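Long-range contact in CSE1 (Thermus thermophilus, PDB 4AN8), which is a subunit of the type I-E Cascade ribonucleoprotein complex and probably takes part in selecting foreign DNA during CRISPR adaptive immunity: residues L392-V404 against E419-Y433. Numbering follows the deposited sequence.
Sequences LKHLAQEVAKAVV and ELTKLANSLPLERLY
The last turns of helix 372-403 cross 419-426 at 132° and lie closer to antiparallel, 156°, to 429-433, the start of helix 429-446; they come nearest the first at Ala400 and Ala424, whose CA atoms are 5.3 Å apart. Two small residues allow this: the methyl of Ala400 meets that of Ala424, CB to CB 3.9 Å. Leu423, its CG anti to the backbone N (chi1 -169°), sends CD2 beside Ala400 and tightly against Val403, 3.4 Å from CG1. Val404 lays CG2 on the CG of Glu419, a poorly ordered residue. Helix 417-426 stops at Leu427, which leaves helical phi/psi, and Pro428 is the N-cap of helix 429-446. Leu427 CD1 touches both Ala396 O, at 3.6 Å, and CG1 of Val399, whose side chain it meets obliquely. The pairing belongs to the C-terminal four-helix bundle of Cse1, in which helix 483-499 packs on Leu395 and Val403, and helix 453-476 on Leu429 and Tyr433. Past this break, Leu429 and Leu392 cross at about a right angle, CD2 to CD2 4.1 Å. The other branch of Leu392, CD1, lies over one face of the Tyr433 ring, offset toward CG, in a CH-pi contact, while the phenol OH hydrogen-bonds to Ala385 O. Toward solvent, the Glu430 carboxylate lies obliquely across the CB and CG methylenes of Lys393; NZ stays 4.2 Å from Glu430 OE1, too far for a salt bridge.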
loop_
_atom_site.group_PDB
_atom_site.type_symbol
_atom_site.label_atom_id
_atom_site.label_comp_id
_atom_site.label_asym_id
_atom_site.label_seq_id
_atom_site.Cartn_x
_atom_site.Cartn_y
_atom_site.Cartn_z
ATOM N N LEU A 392 28.867 -2.155 8.925
ATOM C CA LEU A 392 28.361 -2.136 10.301
ATOM C C LEU A 392 27.888 -3.507 10.759
ATOM O O LEU A 392 28.181 -3.924 11.882
ATOM C CB LEU A 392 27.245 -1.102 10.477
ATOM C CG LEU A 392 27.728 0.341 10.320
ATOM C CD1 LEU A 392 26.567 1.360 10.326
ATOM C CD2 LEU A 392 28.786 0.694 11.383
ATOM N N LYS A 393 27.150 -4.211 9.906
ATOM C CA LYS A 393 26.701 -5.557 10.251
ATOM C C LYS A 393 27.898 -6.478 10.535
ATOM O O LYS A 393 27.858 -7.330 11.430
ATOM C CB LYS A 393 25.831 -6.139 9.133
ATOM C CG LYS A 393 25.360 -7.571 9.357
ATOM C CD LYS A 393 24.673 -8.096 8.102
ATOM C CE LYS A 393 24.145 -9.516 8.274
ATOM N NZ LYS A 393 23.063 -9.631 9.316
ATOM N N HIS A 394 28.963 -6.311 9.768
ATOM C CA HIS A 394 30.130 -7.152 9.953
ATOM C C HIS A 394 30.806 -6.783 11.271
ATOM O O HIS A 394 31.206 -7.652 12.052
ATOM C CB HIS A 394 31.105 -6.994 8.785
ATOM C CG HIS A 394 32.346 -7.820 8.923
ATOM N ND1 HIS A 394 33.596 -7.264 9.086
ATOM C CD2 HIS A 394 32.526 -9.162 8.945
ATOM C CE1 HIS A 394 34.496 -8.228 9.187
ATOM N NE2 HIS A 394 33.872 -9.390 9.107
ATOM N N LEU A 395 30.916 -5.486 11.514
ATOM C CA LEU A 395 31.450 -4.997 12.771
ATOM C C LEU A 395 30.690 -5.636 13.946
ATOM O O LEU A 395 31.307 -6.186 14.863
ATOM C CB LEU A 395 31.349 -3.479 12.808
ATOM C CG LEU A 395 32.323 -2.721 13.704
ATOM C CD1 LEU A 395 32.084 -1.213 13.611
ATOM C CD2 LEU A 395 32.165 -3.183 15.120
ATOM N N ALA A 396 29.355 -5.596 13.903
ATOM C CA ALA A 396 28.532 -6.154 14.977
ATOM C C ALA A 396 28.785 -7.642 15.171
ATOM O O ALA A 396 28.815 -8.129 16.299
ATOM C CB ALA A 396 27.035 -5.896 14.723
ATOM N N GLN A 397 28.969 -8.367 14.073
ATOM C CA GLN A 397 29.331 -9.784 14.148
ATOM C C GLN A 397 30.680 -10.008 14.850
ATOM O O GLN A 397 30.803 -10.901 15.694
ATOM C CB GLN A 397 29.368 -10.403 12.751
ATOM C CG GLN A 397 28.028 -10.876 12.249
ATOM C CD GLN A 397 27.976 -10.970 10.737
ATOM O OE1 GLN A 397 28.984 -10.766 10.054
ATOM N NE2 GLN A 397 26.800 -11.269 10.202
ATOM N N GLU A 398 31.688 -9.205 14.495
ATOM C CA GLU A 398 33.013 -9.335 15.101
ATOM C C GLU A 398 32.995 -8.943 16.598
ATOM O O GLU A 398 33.695 -9.541 17.416
ATOM C CB GLU A 398 34.054 -8.521 14.332
ATOM C CG GLU A 398 34.342 -9.036 12.933
ATOM C CD GLU A 398 35.181 -10.315 12.924
ATOM O OE1 GLU A 398 34.638 -11.393 13.251
ATOM O OE2 GLU A 398 36.384 -10.243 12.578
ATOM N N VAL A 399 32.194 -7.945 16.956
ATOM C CA VAL A 399 32.027 -7.620 18.363
ATOM C C VAL A 399 31.465 -8.814 19.114
ATOM O O VAL A 399 32.062 -9.273 20.089
ATOM C CB VAL A 399 31.141 -6.381 18.591
ATOM C CG1 VAL A 399 30.643 -6.342 20.039
ATOM C CG2 VAL A 399 31.920 -5.119 18.236
ATOM N N ALA A 400 30.334 -9.333 18.644
ATOM C CA ALA A 400 29.702 -10.472 19.300
ATOM C C ALA A 400 30.679 -11.632 19.489
ATOM O O ALA A 400 30.729 -12.234 20.554
ATOM C CB ALA A 400 28.487 -10.929 18.530
ATOM N N LYS A 401 31.462 -11.936 18.463
ATOM C CA LYS A 401 32.413 -13.044 18.542
ATOM C C LYS A 401 33.535 -12.770 19.546
ATOM O O LYS A 401 33.957 -13.670 20.280
ATOM C CB LYS A 401 33.001 -13.358 17.165
ATOM C CG LYS A 401 31.966 -13.813 16.151
ATOM C CD LYS A 401 32.560 -13.940 14.758
ATOM C CE LYS A 401 33.597 -15.050 14.700
ATOM N NZ LYS A 401 34.058 -15.311 13.305
ATOM N N ALA A 402 34.018 -11.532 19.572
ATOM C CA ALA A 402 35.061 -11.148 20.510
ATOM C C ALA A 402 34.584 -11.336 21.946
ATOM O O ALA A 402 35.340 -11.770 22.814
ATOM C CB ALA A 402 35.485 -9.709 20.274
ATOM N N VAL A 403 33.322 -11.015 22.189
ATOM C CA VAL A 403 32.752 -11.140 23.520
ATOM C C VAL A 403 32.668 -12.587 24.005
ATOM O O VAL A 403 33.087 -12.903 25.112
ATOM C CB VAL A 403 31.356 -10.495 23.577
ATOM C CG1 VAL A 403 30.613 -10.908 24.835
ATOM C CG2 VAL A 403 31.481 -8.980 23.491
ATOM N N VAL A 404 32.145 -13.471 23.168
ATOM C CA VAL A 404 31.798 -14.822 23.601
ATOM C C VAL A 404 32.932 -15.853 23.528
ATOM O O VAL A 404 33.942 -15.661 22.848
ATOM C CB VAL A 404 30.563 -15.323 22.827
ATOM C CG1 VAL A 404 30.408 -16.821 22.965
ATOM C CG2 VAL A 404 29.327 -14.602 23.321
ATOM N N GLU A 419 24.265 -18.155 21.744
ATOM C CA GLU A 419 24.757 -17.035 22.536
ATOM C C GLU A 419 25.103 -15.827 21.664
ATOM O O GLU A 419 24.658 -14.711 21.933
ATOM C CB GLU A 419 25.974 -17.467 23.356
ATOM C CG GLU A 419 26.660 -16.341 24.107
ATOM C CD GLU A 419 25.790 -15.735 25.189
ATOM O OE1 GLU A 419 24.693 -16.278 25.444
ATOM O OE2 GLU A 419 26.207 -14.719 25.787
ATOM N N LEU A 420 25.897 -16.055 20.621
ATOM C CA LEU A 420 26.273 -14.993 19.695
ATOM C C LEU A 420 25.045 -14.235 19.218
ATOM O O LEU A 420 24.972 -13.009 19.335
ATOM C CB LEU A 420 26.987 -15.563 18.470
ATOM C CG LEU A 420 28.323 -16.276 18.629
ATOM C CD1 LEU A 420 28.097 -17.685 19.136
ATOM C CD2 LEU A 420 29.040 -16.311 17.296
ATOM N N THR A 421 24.093 -14.987 18.670
ATOM C CA THR A 421 22.863 -14.443 18.102
ATOM C C THR A 421 22.251 -13.337 18.955
ATOM O O THR A 421 22.194 -12.181 18.535
ATOM C CB THR A 421 21.810 -15.547 17.909
ATOM O OG1 THR A 421 21.552 -16.181 19.168
ATOM C CG2 THR A 421 22.302 -16.587 16.918
ATOM N N LYS A 422 21.783 -13.700 20.146
ATOM C CA LYS A 422 21.201 -12.729 21.065
ATOM C C LYS A 422 22.101 -11.508 21.200
ATOM O O LYS A 422 21.627 -10.371 21.238
ATOM C CB LYS A 422 20.981 -13.352 22.444
ATOM C CG LYS A 422 19.835 -14.345 22.518
ATOM C CD LYS A 422 19.544 -14.721 23.965
ATOM C CE LYS A 422 18.276 -15.552 24.089
ATOM N NZ LYS A 422 17.939 -15.837 25.512
ATOM N N LEU A 423 23.404 -11.757 21.268
ATOM C CA LEU A 423 24.371 -10.692 21.479
ATOM C C LEU A 423 24.393 -9.701 20.316
ATOM O O LEU A 423 24.117 -8.519 20.505
ATOM C CB LEU A 423 25.763 -11.278 21.731
ATOM C CG LEU A 423 26.812 -10.286 22.230
ATOM C CD1 LEU A 423 26.309 -9.538 23.448
ATOM C CD2 LEU A 423 28.085 -11.019 22.549
ATOM N N ALA A 424 24.716 -10.179 19.117
ATOM C CA ALA A 424 24.765 -9.301 17.946
ATOM C C ALA A 424 23.428 -8.596 17.738
ATOM O O ALA A 424 23.380 -7.406 17.425
ATOM C CB ALA A 424 25.165 -10.080 16.692
ATOM N N ASN A 425 22.343 -9.341 17.920
ATOM C CA ASN A 425 21.008 -8.784 17.782
ATOM C C ASN A 425 20.735 -7.704 18.819
ATOM O O ASN A 425 20.081 -6.704 18.520
ATOM C CB ASN A 425 19.952 -9.887 17.867
ATOM C CG ASN A 425 20.013 -10.846 16.690
ATOM O OD1 ASN A 425 20.944 -10.800 15.884
ATOM N ND2 ASN A 425 19.020 -11.723 16.589
ATOM N N SER A 426 21.243 -7.902 20.035
ATOM C CA SER A 426 21.003 -6.952 21.118
ATOM C C SER A 426 21.828 -5.672 20.974
ATOM O O SER A 426 21.462 -4.630 21.525
ATOM C CB SER A 426 21.252 -7.594 22.483
ATOM O OG SER A 426 22.631 -7.625 22.802
ATOM N N LEU A 427 22.931 -5.742 20.231
ATOM C CA LEU A 427 23.742 -4.554 19.986
ATOM C C LEU A 427 22.911 -3.552 19.203
ATOM O O LEU A 427 22.246 -3.923 18.248
ATOM C CB LEU A 427 25.013 -4.918 19.211
ATOM C CG LEU A 427 25.993 -5.896 19.875
ATOM C CD1 LEU A 427 27.051 -6.344 18.874
ATOM C CD2 LEU A 427 26.647 -5.273 21.107
ATOM N N PRO A 428 22.933 -2.280 19.613
ATOM C CA PRO A 428 22.141 -1.224 18.966
ATOM C C PRO A 428 22.717 -0.699 17.649
ATOM O O PRO A 428 22.200 0.275 17.108
ATOM C CB PRO A 428 22.176 -0.092 19.995
ATOM C CG PRO A 428 23.466 -0.309 20.741
ATOM C CD PRO A 428 23.639 -1.796 20.810
ATOM N N LEU A 429 23.759 -1.330 17.125
ATOM C CA LEU A 429 24.482 -0.731 16.010
ATOM C C LEU A 429 23.655 -0.624 14.701
ATOM O O LEU A 429 23.489 0.465 14.147
ATOM C CB LEU A 429 25.803 -1.477 15.788
ATOM C CG LEU A 429 26.723 -0.854 14.747
ATOM C CD1 LEU A 429 27.119 0.522 15.208
ATOM C CD2 LEU A 429 27.951 -1.742 14.524
ATOM N N GLU A 430 23.135 -1.748 14.216
ATOM C CA GLU A 430 22.447 -1.758 12.926
ATOM C C GLU A 430 21.084 -1.089 13.019
ATOM O O GLU A 430 20.694 -0.321 12.136
ATOM C CB GLU A 430 22.278 -3.183 12.416
ATOM C CG GLU A 430 23.546 -3.850 11.937
ATOM C CD GLU A 430 23.294 -5.298 11.574
ATOM O OE1 GLU A 430 22.768 -5.551 10.463
ATOM O OE2 GLU A 430 23.585 -6.180 12.417
ATOM N N ARG A 431 20.361 -1.397 14.091
ATOM C CA ARG A 431 19.057 -0.800 14.339
ATOM C C ARG A 431 19.140 0.720 14.329
ATOM O O ARG A 431 18.311 1.384 13.706
ATOM C CB ARG A 431 18.468 -1.317 15.651
ATOM C CG ARG A 431 17.111 -0.750 16.006
ATOM C CD ARG A 431 16.509 -1.445 17.233
ATOM N NE ARG A 431 17.340 -1.350 18.436
ATOM C CZ ARG A 431 17.419 -0.272 19.217
ATOM N NH1 ARG A 431 16.733 0.828 18.921
ATOM N NH2 ARG A 431 18.199 -0.285 20.292
ATOM N N LEU A 432 20.149 1.287 14.985
ATOM C CA LEU A 432 20.217 2.749 15.070
ATOM C C LEU A 432 20.711 3.418 13.790
ATOM O O LEU A 432 20.241 4.488 13.420
ATOM C CB LEU A 432 21.046 3.209 16.271
ATOM C CG LEU A 432 20.223 3.372 17.546
ATOM C CD1 LEU A 432 20.036 2.024 18.202
ATOM C CD2 LEU A 432 20.895 4.346 18.504
ATOM N N TYR A 433 21.674 2.799 13.122
ATOM C CA TYR A 433 22.103 3.285 11.818
ATOM C C TYR A 433 20.863 3.458 10.916
ATOM O O TYR A 433 20.576 4.547 10.440
ATOM C CB TYR A 433 23.093 2.290 11.215
ATOM C CG TYR A 433 23.502 2.581 9.789
ATOM C CD1 TYR A 433 24.223 3.726 9.475
ATOM C CD2 TYR A 433 23.183 1.702 8.757
ATOM C CE1 TYR A 433 24.608 3.999 8.178
ATOM C CE2 TYR A 433 23.574 1.969 7.440
ATOM C CZ TYR A 433 24.285 3.114 7.163
ATOM O OH TYR A 433 24.681 3.400 5.878
#